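Local coordinates for protein multicopper oxidase type 1 (Nitrosomonas europaea, PDB 3G5W) that probably oxidises substrates at copper, as a two-domain multicopper oxidase whose copper clusters are built between neighbouring subunits, at residues 200-206 against 248-254; 207-211 against 222-228; 239-243 against 271-275. All blocks are in the same frame, centred on the assembly; numbering follows the deposited sequence.

Contact 1 of 3, residues 200-206 against 248-254. With C2O (Cu-O-Cu linkage), chain P; C1O (Cu-O linkage), chain H.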
loop_
_atom_site.group_PDB
_atom_site.type_symbol
_atom_site.label_atom_id
_atom_site.label_comp_id
_atom_site.label_asym_id
_atom_site.label_seq_id
_atom_site.Cartn_x
_atom_site.Cartn_y
_atom_site.Cartn_z
ATOM N N HIS A 200 -4.481 -4.289 -3.327
ATOM C CA HIS A 200 -5.573 -4.016 -4.251
ATOM C C HIS A 200 -6.218 -2.705 -3.839
ATOM O O HIS A 200 -6.236 -2.378 -2.654
ATOM C CB HIS A 200 -6.605 -5.152 -4.220
ATOM C CG HIS A 200 -6.011 -6.500 -4.478
ATOM N ND1 HIS A 200 -5.731 -6.957 -5.747
ATOM C CD2 HIS A 200 -5.604 -7.471 -3.628
ATOM C CE1 HIS A 200 -5.184 -8.158 -5.668
ATOM N NE2 HIS A 200 -5.096 -8.492 -4.393
ATOM N N ALA A 201 -6.734 -1.968 -4.818
ATOM C CA ALA A 201 -7.406 -0.684 -4.579
ATOM C C ALA A 201 -8.853 -0.762 -5.082
ATOM O O ALA A 201 -9.124 -0.473 -6.250
ATOM C CB ALA A 201 -6.658 0.427 -5.281
ATOM N N ILE A 202 -9.771 -1.174 -4.209
ATOM C CA ILE A 202 -11.126 -1.493 -4.640
ATOM C C ILE A 202 -11.976 -0.233 -4.721
ATOM O O ILE A 202 -12.275 0.400 -3.703
ATOM C CB ILE A 202 -11.818 -2.581 -3.764
ATOM C CG1 ILE A 202 -10.992 -3.878 -3.717
ATOM C CG2 ILE A 202 -13.241 -2.863 -4.267
ATOM C CD1 ILE A 202 -10.685 -4.491 -5.081
ATOM N N HIS A 203 -12.369 0.096 -5.947
ATOM C CA HIS A 203 -13.122 1.299 -6.230
ATOM C C HIS A 203 -14.558 0.967 -6.666
ATOM O O HIS A 203 -14.762 0.115 -7.531
ATOM C CB HIS A 203 -12.381 2.110 -7.299
ATOM C CG HIS A 203 -13.156 3.283 -7.797
ATOM N ND1 HIS A 203 -13.630 4.269 -6.957
ATOM C CD2 HIS A 203 -13.571 3.615 -9.041
ATOM C CE1 HIS A 203 -14.299 5.162 -7.664
ATOM N NE2 HIS A 203 -14.277 4.790 -8.931
ATOM N N THR A 204 -15.542 1.625 -6.040
ATOM C CA THR A 204 -16.958 1.441 -6.389
ATOM C C THR A 204 -17.571 2.731 -6.959
ATOM O O THR A 204 -17.540 3.781 -6.314
ATOM C CB THR A 204 -17.790 0.952 -5.163
ATOM O OG1 THR A 204 -17.183 -0.220 -4.598
ATOM C CG2 THR A 204 -19.246 0.618 -5.568
ATOM N N HIS A 205 -18.118 2.639 -8.169
ATOM C CA HIS A 205 -18.779 3.774 -8.830
ATOM C C HIS A 205 -20.142 4.080 -8.215
ATOM O O HIS A 205 -20.824 3.176 -7.736
ATOM C CB HIS A 205 -19.008 3.463 -10.305
ATOM C CG HIS A 205 -17.759 3.393 -11.128
ATOM N ND1 HIS A 205 -17.729 3.785 -12.448
ATOM C CD2 HIS A 205 -16.505 2.976 -10.831
ATOM C CE1 HIS A 205 -16.509 3.607 -12.931
ATOM N NE2 HIS A 205 -15.745 3.123 -11.967
ATOM N N GLY A 206 -20.527 5.357 -8.249
ATOM C CA GLY A 206 -21.891 5.802 -7.937
ATOM C C GLY A 206 -22.338 5.805 -6.487
ATOM O O GLY A 206 -23.484 6.161 -6.194
ATOM N N TRP A 248 -23.305 -0.098 -12.158
ATOM C CA TRP A 248 -22.138 0.509 -11.523
ATOM C C TRP A 248 -20.959 -0.445 -11.425
ATOM O O TRP A 248 -21.087 -1.547 -10.893
ATOM C CB TRP A 248 -22.497 0.973 -10.115
ATOM C CG TRP A 248 -23.668 1.902 -10.047
ATOM C CD1 TRP A 248 -24.927 1.608 -9.598
ATOM C CD2 TRP A 248 -23.693 3.271 -10.450
ATOM N NE1 TRP A 248 -25.731 2.724 -9.680
ATOM C CE2 TRP A 248 -24.996 3.760 -10.198
ATOM C CE3 TRP A 248 -22.732 4.143 -10.986
ATOM C CZ2 TRP A 248 -25.371 5.080 -10.479
ATOM C CZ3 TRP A 248 -23.105 5.460 -11.262
ATOM C CH2 TRP A 248 -24.411 5.916 -10.997
ATOM N N MET A 249 -19.809 -0.009 -11.920
ATOM C CA MET A 249 -18.594 -0.810 -11.824
ATOM C C MET A 249 -18.081 -0.858 -10.397
ATOM O O MET A 249 -18.144 0.129 -9.663
ATOM C CB MET A 249 -17.484 -0.241 -12.710
ATOM C CG MET A 249 -17.785 -0.198 -14.191
ATOM S SD MET A 249 -18.303 -1.760 -14.953
ATOM C CE MET A 249 -16.962 -2.849 -14.504
ATOM N N ILE A 250 -17.592 -2.028 -10.010
ATOM C CA ILE A 250 -16.688 -2.154 -8.879
ATOM C C ILE A 250 -15.472 -2.932 -9.377
ATOM O O ILE A 250 -15.617 -3.984 -10.001
ATOM C CB ILE A 250 -17.355 -2.798 -7.628
ATOM C CG1 ILE A 250 -16.302 -3.412 -6.697
ATOM C CG2 ILE A 250 -18.405 -3.828 -8.020
ATOM C CD1 ILE A 250 -16.836 -3.711 -5.320
ATOM N N HIS A 251 -14.282 -2.386 -9.142
ATOM C CA HIS A 251 -13.060 -2.956 -9.701
ATOM C C HIS A 251 -11.814 -2.505 -8.952
ATOM O O HIS A 251 -11.824 -1.488 -8.254
ATOM C CB HIS A 251 -12.927 -2.589 -11.190
ATOM C CG HIS A 251 -12.723 -1.127 -11.438
ATOM N ND1 HIS A 251 -11.476 -0.573 -11.627
ATOM C CD2 HIS A 251 -13.604 -0.101 -11.511
ATOM C CE1 HIS A 251 -11.597 0.730 -11.820
ATOM N NE2 HIS A 251 -12.876 1.043 -11.751
ATOM N N ASP A 252 -10.744 -3.277 -9.114
ATOM C CA ASP A 252 -9.436 -2.890 -8.628
ATOM C C ASP A 252 -8.974 -1.722 -9.488
ATOM O O ASP A 252 -9.032 -1.784 -10.727
ATOM C CB ASP A 252 -8.465 -4.068 -8.756
ATOM C CG ASP A 252 -7.204 -3.879 -7.940
ATOM O OD1 ASP A 252 -6.827 -2.721 -7.637
ATOM O OD2 ASP A 252 -6.579 -4.900 -7.611
ATOM N N HIS A 253 -8.542 -0.650 -8.834
ATOM C CA HIS A 253 -8.068 0.524 -9.554
ATOM C C HIS A 253 -6.578 0.465 -9.887
ATOM O O HIS A 253 -6.044 1.387 -10.511
ATOM C CB HIS A 253 -8.423 1.825 -8.824
ATOM C CG HIS A 253 -8.651 2.979 -9.751
ATOM N ND1 HIS A 253 -7.632 3.567 -10.471
ATOM C CD2 HIS A 253 -9.780 3.650 -10.081
ATOM C CE1 HIS A 253 -8.124 4.544 -11.210
ATOM N NE2 HIS A 253 -9.424 4.622 -10.986
ATOM N N VAL A 254 -5.894 -0.602 -9.473
ATOM C CA VAL A 254 -4.585 -0.863 -10.071
ATOM C C VAL A 254 -4.804 -1.525 -11.423
ATOM O O VAL A 254 -5.345 -2.638 -11.530
ATOM C CB VAL A 254 -3.509 -1.517 -9.123
ATOM C CG1 VAL A 254 -4.033 -1.800 -7.712
ATOM C CG2 VAL A 254 -2.772 -2.693 -9.769
HETATM CU CU2 C2O P . -13.932 2.543 -12.633
HETATM CU CU3 C2O P . -10.846 6.321 -11.442
HETATM O O1 C2O P . -12.353 4.246 -12.236
HETATM CU CU4 C1O H . -14.735 5.870 -10.463
HETATM O O3 C1O H . -16.713 7.338 -9.098
#
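The imidazole of His205 is sandwiched: Met249 CB sits 3.8 Å from the ring centroid over one face, a CH-pi contact, while copper CU4 lies off-centre over the other. His253 turns its edge to the face of His203, offset, while His205 and His251 meet rim to rim. These histidines come from two antiparallel strands of the second cupredoxin domain, where His203 and His251 form a hydrogen-bonded pair, and from the loops just beyond, which carry His205 and His253. They supply one share of a trinuclear copper cluster completed by His59, His61, His103 and His105 of the second subunit. His205 NE2 and His251 NE2 each bind copper CU2 at 2.0 Å; His203 NE2 holds CU4, His253 NE2 CU3. Behind them His203 ND1 is hydrogen-bonded to the backbone O of Asp226 and His205 ND1 to Asp72 of the second subunit. At chi1 66°, CG between backbone N and carbonyl carbon, His251 turns ND1 to Asp252 O. Gly206 CA covers the six-membered ring of Trp248. Near the end of the pairing Asp252 OD1 accepts Ala201 N and, in an Asx turn, Val254 N from opposite faces; OD2, also bonded to His257, receives His200 ND1 in the imidazole plane at 2.9 Å.

Contact 2 of 3, residues 207-211 against 222-228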
loop_
_atom_site.group_PDB
_atom_site.type_symbol
_atom_site.label_atom_id
_atom_site.label_comp_id
_atom_site.label_asym_id
_atom_site.label_seq_id
_atom_site.Cartn_x
_atom_site.Cartn_y
_atom_site.Cartn_z
ATOM N N HIS A 207 -21.448 5.418 -5.580
ATOM C CA HIS A 207 -21.791 5.253 -4.167
ATOM C C HIS A 207 -20.670 5.717 -3.253
ATOM O O HIS A 207 -19.512 5.792 -3.665
ATOM C CB HIS A 207 -22.107 3.784 -3.866
ATOM C CG HIS A 207 -23.196 3.220 -4.722
ATOM N ND1 HIS A 207 -24.496 3.097 -4.282
ATOM C CD2 HIS A 207 -23.189 2.780 -6.002
ATOM C CE1 HIS A 207 -25.241 2.597 -5.252
ATOM N NE2 HIS A 207 -24.471 2.393 -6.304
ATOM N N ILE A 208 -21.022 6.011 -2.004
ATOM C CA ILE A 208 -20.031 6.307 -0.974
ATOM C C ILE A 208 -19.639 5.018 -0.258
ATOM O O ILE A 208 -20.485 4.353 0.339
ATOM C CB ILE A 208 -20.563 7.328 0.063
ATOM C CG1 ILE A 208 -21.005 8.621 -0.638
ATOM C CG2 ILE A 208 -19.487 7.599 1.132
ATOM C CD1 ILE A 208 -21.850 9.555 0.229
ATOM N N SER A 209 -18.357 4.661 -0.337
ATOM C CA SER A 209 -17.822 3.556 0.449
ATOM C C SER A 209 -17.645 3.985 1.898
ATOM O O SER A 209 -16.903 4.933 2.182
ATOM C CB SER A 209 -16.474 3.091 -0.111
ATOM O OG SER A 209 -16.635 2.448 -1.362
ATOM N N GLN A 210 -18.338 3.299 2.806
ATOM C CA GLN A 210 -18.134 3.514 4.230
ATOM C C GLN A 210 -17.253 2.380 4.739
ATOM O O GLN A 210 -17.722 1.253 4.914
ATOM C CB GLN A 210 -19.465 3.530 4.998
ATOM C CG GLN A 210 -20.472 4.584 4.538
ATOM C CD GLN A 210 -21.825 4.418 5.224
ATOM O OE1 GLN A 210 -21.935 4.558 6.441
ATOM N NE2 GLN A 210 -22.856 4.098 4.442
ATOM N N ILE A 211 -15.979 2.681 4.966
ATOM C CA ILE A 211 -15.021 1.691 5.463
ATOM C C ILE A 211 -15.262 1.573 6.963
ATOM O O ILE A 211 -14.848 2.442 7.733
ATOM C CB ILE A 211 -13.560 2.102 5.140
ATOM C CG1 ILE A 211 -13.411 2.359 3.633
ATOM C CG2 ILE A 211 -12.579 1.025 5.619
ATOM C CD1 ILE A 211 -12.192 3.153 3.225
ATOM N N PRO A 222 -16.742 5.126 10.733
ATOM C CA PRO A 222 -16.409 4.701 9.367
ATOM C C PRO A 222 -15.712 5.794 8.549
ATOM O O PRO A 222 -16.051 6.974 8.670
ATOM C CB PRO A 222 -17.778 4.365 8.761
ATOM C CG PRO A 222 -18.632 4.008 9.940
ATOM C CD PRO A 222 -18.181 4.956 11.015
ATOM N N ILE A 223 -14.729 5.401 7.744
ATOM C CA ILE A 223 -14.045 6.341 6.857
ATOM C C ILE A 223 -14.784 6.373 5.523
ATOM O O ILE A 223 -15.030 5.329 4.915
ATOM C CB ILE A 223 -12.555 5.969 6.647
ATOM C CG1 ILE A 223 -11.821 5.940 7.990
ATOM C CG2 ILE A 223 -11.872 6.960 5.689
ATOM C CD1 ILE A 223 -10.574 5.087 7.979
ATOM N N LYS A 224 -15.160 7.573 5.093
ATOM C CA LYS A 224 -15.870 7.748 3.832
ATOM C C LYS A 224 -14.901 7.943 2.670
ATOM O O LYS A 224 -13.900 8.661 2.779
ATOM C CB LYS A 224 -16.824 8.938 3.914
ATOM C CG LYS A 224 -18.053 8.690 4.775
ATOM C CD LYS A 224 -18.697 9.999 5.209
ATOM C CE LYS A 224 -19.485 10.638 4.082
ATOM N NZ LYS A 224 -19.982 11.994 4.460
ATOM N N GLY A 225 -15.210 7.309 1.551
ATOM C CA GLY A 225 -14.447 7.515 0.328
ATOM C C GLY A 225 -15.024 6.729 -0.824
ATOM O O GLY A 225 -16.217 6.409 -0.831
ATOM N N ASP A 226 -14.177 6.417 -1.801
ATOM C CA ASP A 226 -14.621 5.639 -2.953
ATOM C C ASP A 226 -13.649 4.535 -3.370
ATOM O O ASP A 226 -14.001 3.683 -4.187
ATOM C CB ASP A 226 -14.987 6.547 -4.144
ATOM C CG ASP A 226 -13.821 7.402 -4.634
ATOM O OD1 ASP A 226 -12.730 6.864 -4.907
ATOM O OD2 ASP A 226 -14.006 8.632 -4.773
ATOM N N THR A 227 -12.439 4.568 -2.805
ATOM C CA THR A 227 -11.388 3.590 -3.113
ATOM C C THR A 227 -10.744 3.081 -1.818
ATOM O O THR A 227 -10.278 3.868 -0.987
ATOM C CB THR A 227 -10.312 4.182 -4.080
ATOM O OG1 THR A 227 -10.953 4.693 -5.257
ATOM C CG2 THR A 227 -9.282 3.133 -4.501
ATOM N N VAL A 228 -10.744 1.761 -1.654
ATOM C CA VAL A 228 -10.234 1.108 -0.456
ATOM C C VAL A 228 -8.926 0.389 -0.776
ATOM O O VAL A 228 -8.922 -0.612 -1.497
ATOM C CB VAL A 228 -11.250 0.071 0.104
ATOM C CG1 VAL A 228 -10.729 -0.547 1.404
ATOM C CG2 VAL A 228 -12.648 0.712 0.310
#
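Ser209 and Ile211 pair with Gly225 and Ile223 as the two arms of a beta hairpin at the edge of one sheet of the second cupredoxin domain. The short strands run at 152° to each other, and four backbone hydrogen bonds tie them, two in each hydrogen-bonded pair; Ile211 N to Ile223 O, at 2.8 Å, is the straightest. Between these pairs Gln210 faces Lys224 without such bonds. Lys224 CA-H points to Ser209 O there, and beyond the Ile211-Ile223 pair Pro222 CA approaches Ile211 O at 3.2 Å.

Apolar contacts divide by face. On the side of Ile211 and Ile223 the two CB atoms are 4.3 Å apart, and the chi1 of Ile211 (-55°) sends its CG1 toward Val228, tip to tip, CG1 to CG2 at 3.8 Å. Because Val228 belongs to the other sheet, this touch spans the interior of the beta sandwich. Away from it, Ile208 CG2 crosses the methylene chain of Lys224 at CG.

Polar interactions gather at Asp226, where the chain passes from one sheet to the other. Its carboxylate forms a salt bridge with Arg235 of the second subunit and a hydrogen bond with His61 of that subunit, a copper ligand, consistent with a second-shell role. At this break between the strands Thr227 OG1 donates to Asp226 OD1 at 2.8 Å, arriving nearly along the C-O bond.

Contact 3 of 3, residues 239-243 against 271-275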
loop_
_atom_site.group_PDB
_atom_site.type_symbol
_atom_site.label_atom_id
_atom_site.label_comp_id
_atom_site.label_asym_id
_atom_site.label_seq_id
_atom_site.Cartn_x
_atom_site.Cartn_y
_atom_site.Cartn_z
ATOM N N ILE A 239 -19.468 -0.797 3.881
ATOM C CA ILE A 239 -20.924 -0.694 3.832
ATOM C C ILE A 239 -21.353 0.380 2.820
ATOM O O ILE A 239 -20.832 1.500 2.826
ATOM C CB ILE A 239 -21.542 -0.509 5.252
ATOM C CG1 ILE A 239 -21.662 -1.877 5.933
ATOM C CG2 ILE A 239 -22.957 0.088 5.175
ATOM C CD1 ILE A 239 -20.710 -2.126 7.054
ATOM N N LEU A 240 -22.267 0.008 1.927
ATOM C CA LEU A 240 -22.746 0.901 0.883
ATOM C C LEU A 240 -24.266 1.016 0.954
ATOM O O LEU A 240 -24.971 -0.001 0.962
ATOM C CB LEU A 240 -22.339 0.371 -0.506
ATOM C CG LEU A 240 -20.889 0.054 -0.894
ATOM C CD1 LEU A 240 -20.869 -0.850 -2.137
ATOM C CD2 LEU A 240 -20.117 1.312 -1.186
ATOM N N ASN A 241 -24.769 2.246 1.010
ATOM C CA ASN A 241 -26.212 2.487 0.944
ATOM C C ASN A 241 -26.616 2.511 -0.522
ATOM O O ASN A 241 -26.083 3.305 -1.302
ATOM C CB ASN A 241 -26.601 3.804 1.635
ATOM C CG ASN A 241 -26.284 3.814 3.127
ATOM O OD1 ASN A 241 -26.373 2.789 3.812
ATOM N ND2 ASN A 241 -25.909 4.986 3.643
ATOM N N MET A 242 -27.534 1.622 -0.901
ATOM C CA MET A 242 -27.941 1.492 -2.300
ATOM C C MET A 242 -29.062 2.477 -2.629
ATOM O O MET A 242 -30.226 2.091 -2.719
ATOM C CB MET A 242 -28.379 0.054 -2.627
ATOM C CG MET A 242 -27.292 -1.030 -2.518
ATOM S SD MET A 242 -25.827 -0.765 -3.569
ATOM C CE MET A 242 -24.795 0.022 -2.385
ATOM N N ASP A 243 -28.699 3.746 -2.817
ATOM C CA ASP A 243 -29.686 4.812 -3.000
ATOM C C ASP A 243 -29.635 5.469 -4.384
ATOM O O ASP A 243 -30.175 6.557 -4.579
ATOM C CB ASP A 243 -29.489 5.880 -1.921
ATOM C CG ASP A 243 -28.110 6.540 -1.987
ATOM O OD1 ASP A 243 -27.821 7.375 -1.104
ATOM O OD2 ASP A 243 -27.311 6.235 -2.909
ATOM N N THR A 271 -19.960 -5.761 -11.586
ATOM C CA THR A 271 -20.894 -4.636 -11.572
ATOM C C THR A 271 -21.915 -4.775 -10.456
ATOM O O THR A 271 -22.158 -5.880 -9.957
ATOM C CB THR A 271 -21.651 -4.480 -12.918
ATOM O OG1 THR A 271 -22.513 -5.607 -13.119
ATOM C CG2 THR A 271 -20.682 -4.377 -14.081
ATOM N N ILE A 272 -22.502 -3.646 -10.073
ATOM C CA ILE A 272 -23.697 -3.612 -9.239
ATOM C C ILE A 272 -24.881 -3.303 -10.158
ATOM O O ILE A 272 -24.865 -2.293 -10.864
ATOM C CB ILE A 272 -23.599 -2.516 -8.149
ATOM C CG1 ILE A 272 -22.485 -2.842 -7.144
ATOM C CG2 ILE A 272 -24.953 -2.321 -7.445
ATOM C CD1 ILE A 272 -22.036 -1.636 -6.317
ATOM N N GLU A 273 -25.887 -4.177 -10.150
ATOM C CA GLU A 273 -27.102 -4.015 -10.973
ATOM C C GLU A 273 -28.327 -3.727 -10.103
ATOM O O GLU A 273 -28.705 -4.555 -9.272
ATOM C CB GLU A 273 -27.377 -5.292 -11.784
ATOM C CG GLU A 273 -26.295 -5.697 -12.780
ATOM C CD GLU A 273 -26.556 -7.047 -13.441
ATOM O OE1 GLU A 273 -25.868 -7.360 -14.443
ATOM O OE2 GLU A 273 -27.436 -7.808 -12.970
ATOM N N TYR A 274 -28.951 -2.563 -10.292
ATOM C CA TYR A 274 -30.225 -2.268 -9.629
ATOM C C TYR A 274 -31.387 -2.806 -10.454
ATOM O O TYR A 274 -31.427 -2.627 -11.675
ATOM C CB TYR A 274 -30.435 -0.776 -9.484
ATOM C CG TYR A 274 -29.688 -0.085 -8.377
ATOM C CD1 TYR A 274 -30.386 0.471 -7.307
ATOM C CD2 TYR A 274 -28.298 0.074 -8.423
ATOM C CE1 TYR A 274 -29.735 1.144 -6.306
ATOM C CE2 TYR A 274 -27.630 0.754 -7.412
ATOM C CZ TYR A 274 -28.363 1.285 -6.362
ATOM O OH TYR A 274 -27.757 1.977 -5.356
ATOM N N GLU A 275 -32.349 -3.437 -9.792
ATOM C CA GLU A 275 -33.490 -3.988 -10.520
ATOM C C GLU A 275 -34.335 -2.892 -11.174
ATOM O O GLU A 275 -34.978 -3.137 -12.189
ATOM C CB GLU A 275 -34.334 -4.921 -9.645
ATOM C CG GLU A 275 -34.930 -4.310 -8.411
ATOM C CD GLU A 275 -35.874 -5.269 -7.694
ATOM O OE1 GLU A 275 -35.444 -6.398 -7.347
ATOM O OE2 GLU A 275 -37.043 -4.885 -7.469
#
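Met242 and Tyr274 are the nearest residues of segments 239-243 and 271-275, which face each other from different sheets of the second cupredoxin sandwich, their CA atoms 8.5 Å apart, so side chains must bridge the gap. Met242 is the centre of an inverse gamma turn, marked by a weak bond from Asp243 N to Asn241 O.

The phenol of Tyr274 reaches into this turn and its OH rests against the Met242 backbone, with Met242 CB 3.4 Å from Tyr274 OH. Asp243 N and Met242 O lie near the plane of the ring, at its edge. The hydroxyl accepts a hydrogen bond from the backbone N of Asn244, just past the turn. Bent at chi2 (-58°), the Met242 chain carries its sulfur back beside the phenol: SD is 5.1 Å from the ring centroid in an oblique Met-aromatic contact. The same SD touches Ile272 CG2 at 4.3 Å, and a looser meeting of Leu240 CD1 with Ile272 CD1 adds to the apolar contact between the sheets. A leucine in place of Tyr274 would probably leave the amide of Asn244 without its hydroxyl acceptor and open a gap against Met242 CB.

Val182 of strand 180-182 packs on Met242, Ile272 and Tyr274 together, and Trp248 of strand 247-252 meets the Tyr274 ring. In the facing sheet, Leu240 lies against Ile188 and Leu190 of strand 187-194 and Ser209 of strand 209-214.

In the fold
The three contacts show how a beta sandwich presents its share of a copper site to a neighbouring subunit. Contact 1 holds copper directly; contact 2, its centre 11 Å away, is nested within the chain loop that contact 1 closes and is joined to it through His203 and the backbone of Asp226. The side chain of Asp226 is about 5 Å from the bound C1O (Cu-O linkage). Contact 3, centred 13 Å from contact 1 and 14 Å from contact 2, lies farther from the metals and between the sheets: probable backbone hydrogen bonds, Ile272 N to Trp248 O (2.7 Å) and Ile239 N to Gln210 O (2.9 Å), tie its two halves to contact 1 and to the hairpin.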